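Long-range contact in Ceg4 (Legionella pneumophila subsp. pneumophila, PDB 6AOK), which dephosphorylates phosphotyrosine as a HAD-like phosphatase effector and attenuates the activation of eukaryotic MAPK pathways: residues A[11-16]-A[161-166]. Numbering follows the deposited sequence. Where two conformers were deposited one is given.
Sequences PKVIIF and RVYILD
F16 and Y163 are joined backbone to backbone, F16 N giving its hydrogen to Y163 O at 2.8 Å in a nearly straight bond (169° at the hydrogen). I14 uses both its polar backbone atoms on the same partner strand: its N donates to R161 O, and its O receives Y163 N at 2.9 Å. L165 N closes the series on F16 O. Strands 13-16 and 161-165 run parallel, their axes at 13°, I14 and F16 each straddling two residues opposite. On the face of V13, I15 and Y163, where helix 201-211 packs on V13 and Y163, V13 CG1, anti to the backbone N (chi1 -178°), lies 3.9 Å from Y163 CD1. I15 CG1 packs on Y163 CB, and its CG2 meets L165 CD1 at 4.0 Å. On the opposite face, V162 CG1 sits in plane at the edge of the buried F16 ring, 3.8 Å from CD1. The N-terminal end is looser and partly exposed: R161 N reaches K12 O only weakly, at 3.4 Å, and both long side chains turn away, K12 NZ to a salt bridge with D105. At the other end the strands lead to the magnesium ligands D18, D20 and D167. In this N-terminal phosphatase domain of Ceg4, the sheet's middle strand thus lies beside its neighbour, as in the Rossmann-like core of HAD phosphatases.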
loop_
_atom_site.group_PDB
_atom_site.type_symbol
_atom_site.label_atom_id
_atom_site.label_comp_id
_atom_site.label_asym_id
_atom_site.label_seq_id
_atom_site.Cartn_x
_atom_site.Cartn_y
_atom_site.Cartn_z
ATOM N N PRO A 11 14.914 -8.003 -14.174
ATOM C CA PRO A 11 13.977 -8.743 -13.321
ATOM C C PRO A 11 12.671 -7.969 -13.157
ATOM O O PRO A 11 12.613 -6.754 -13.353
ATOM C CB PRO A 11 14.716 -8.828 -11.978
ATOM C CG PRO A 11 16.141 -8.451 -12.253
ATOM C CD PRO A 11 16.091 -7.528 -13.422
ATOM N N LYS A 12 11.614 -8.686 -12.777
ATOM C CA LYS A 12 10.324 -8.069 -12.483
ATOM C C LYS A 12 9.860 -8.497 -11.107
ATOM O O LYS A 12 9.968 -9.666 -10.750
ATOM C CB LYS A 12 9.279 -8.481 -13.502
ATOM C CG LYS A 12 9.594 -7.969 -14.945
ATOM C CD LYS A 12 9.359 -6.454 -15.057
ATOM C CE LYS A 12 9.720 -5.939 -16.435
ATOM N NZ LYS A 12 9.272 -4.514 -16.571
ATOM N N VAL A 13 9.333 -7.558 -10.352
ATOM C CA VAL A 13 8.768 -7.819 -9.031
ATOM C C VAL A 13 7.355 -7.284 -9.026
ATOM O O VAL A 13 7.079 -6.208 -9.584
ATOM C CB VAL A 13 9.587 -7.159 -7.905
ATOM C CG1 VAL A 13 9.017 -7.474 -6.580
ATOM C CG2 VAL A 13 11.059 -7.552 -7.998
ATOM N N ILE A 14 6.460 -8.040 -8.408
ATOM C CA ILE A 14 5.089 -7.603 -8.192
ATOM C C ILE A 14 4.841 -7.651 -6.700
ATOM O O ILE A 14 5.196 -8.625 -6.052
ATOM C CB ILE A 14 4.068 -8.483 -8.924
ATOM C CG1 ILE A 14 4.389 -8.487 -10.407
ATOM C CG2 ILE A 14 2.575 -7.957 -8.631
ATOM C CD1 ILE A 14 3.668 -9.587 -11.150
ATOM N N ILE A 15 4.258 -6.591 -6.165
ATOM C CA ILE A 15 3.929 -6.505 -4.759
ATOM C C ILE A 15 2.413 -6.504 -4.627
ATOM O O ILE A 15 1.727 -5.717 -5.285
ATOM C CB ILE A 15 4.547 -5.246 -4.124
ATOM C CG1 ILE A 15 6.068 -5.321 -4.217
ATOM C CG2 ILE A 15 4.088 -5.111 -2.657
ATOM C CD1 ILE A 15 6.690 -4.022 -3.960
ATOM N N PHE A 16 1.903 -7.330 -3.728
ATOM C CA PHE A 16 0.518 -7.236 -3.301
ATOM C C PHE A 16 0.596 -6.962 -1.824
ATOM O O PHE A 16 0.935 -7.878 -1.062
ATOM C CB PHE A 16 -0.253 -8.532 -3.564
ATOM C CG PHE A 16 -0.460 -8.804 -5.017
ATOM C CD1 PHE A 16 0.352 -9.716 -5.690
ATOM C CD2 PHE A 16 -1.416 -8.128 -5.719
ATOM C CE1 PHE A 16 0.156 -9.965 -7.039
ATOM C CE2 PHE A 16 -1.571 -8.316 -7.062
ATOM C CZ PHE A 16 -0.772 -9.247 -7.721
ATOM N N ARG A 161 9.708 -12.343 -8.691
ATOM C CA ARG A 161 9.393 -12.356 -7.272
ATOM C C ARG A 161 8.041 -11.706 -7.052
ATOM O O ARG A 161 7.763 -10.653 -7.632
ATOM C CB ARG A 161 10.466 -11.607 -6.485
ATOM C CG ARG A 161 10.385 -11.813 -4.999
ATOM C CD ARG A 161 11.780 -12.104 -4.423
ATOM N NE ARG A 161 12.672 -12.857 -5.303
ATOM C CZ ARG A 161 12.480 -14.117 -5.672
ATOM N NH1 ARG A 161 11.388 -14.751 -5.275
ATOM N NH2 ARG A 161 13.357 -14.726 -6.459
ATOM N N VAL A 162 7.209 -12.327 -6.216
ATOM C CA VAL A 162 5.924 -11.754 -5.826
ATOM C C VAL A 162 5.953 -11.597 -4.324
ATOM O O VAL A 162 6.153 -12.589 -3.613
ATOM C CB VAL A 162 4.734 -12.640 -6.252
ATOM C CG1 VAL A 162 3.403 -11.990 -5.804
ATOM C CG2 VAL A 162 4.791 -12.961 -7.805
ATOM N N TYR A 163 5.755 -10.355 -3.837
ATOM C CA TYR A 163 5.618 -10.061 -2.403
ATOM C C TYR A 163 4.147 -10.062 -2.008
ATOM O O TYR A 163 3.302 -9.523 -2.740
ATOM C CB TYR A 163 6.187 -8.692 -2.060
ATOM C CG TYR A 163 7.673 -8.765 -1.872
ATOM C CD1 TYR A 163 8.509 -8.857 -2.960
ATOM C CD2 TYR A 163 8.230 -8.749 -0.617
ATOM C CE1 TYR A 163 9.861 -8.925 -2.791
ATOM C CE2 TYR A 163 9.570 -8.829 -0.440
ATOM C CZ TYR A 163 10.403 -8.913 -1.541
ATOM O OH TYR A 163 11.793 -9.014 -1.383
ATOM N N ILE A 164 3.848 -10.666 -0.852
ATOM C CA ILE A 164 2.506 -10.656 -0.267
ATOM C C ILE A 164 2.631 -10.232 1.183
ATOM O O ILE A 164 3.322 -10.899 1.956
ATOM C CB ILE A 164 1.823 -12.022 -0.337
ATOM C CG1 ILE A 164 1.916 -12.568 -1.768
ATOM C CG2 ILE A 164 0.366 -11.878 0.131
ATOM C CD1 ILE A 164 1.650 -14.112 -1.875
ATOM N N LEU A 165 1.975 -9.120 1.546
ATOM C CA LEU A 165 2.092 -8.567 2.892
ATOM C C LEU A 165 0.704 -8.308 3.411
ATOM O O LEU A 165 -0.075 -7.605 2.751
ATOM C CB LEU A 165 2.887 -7.258 2.901
ATOM C CG LEU A 165 4.287 -7.487 2.351
ATOM C CD1 LEU A 165 4.339 -6.900 0.961
ATOM C CD2 LEU A 165 5.377 -6.903 3.243
ATOM N N ASP A 166 0.380 -8.862 4.578
ATOM C CA ASP A 166 -0.937 -8.563 5.161
ATOM C C ASP A 166 -0.916 -8.886 6.650
ATOM O O ASP A 166 -0.374 -9.918 7.062
ATOM C CB ASP A 166 -2.060 -9.352 4.455
ATOM C CG ASP A 166 -3.418 -8.675 4.554
ATOM O OD1 ASP A 166 -3.795 -8.276 5.679
ATOM O OD2 ASP A 166 -4.136 -8.557 3.506
#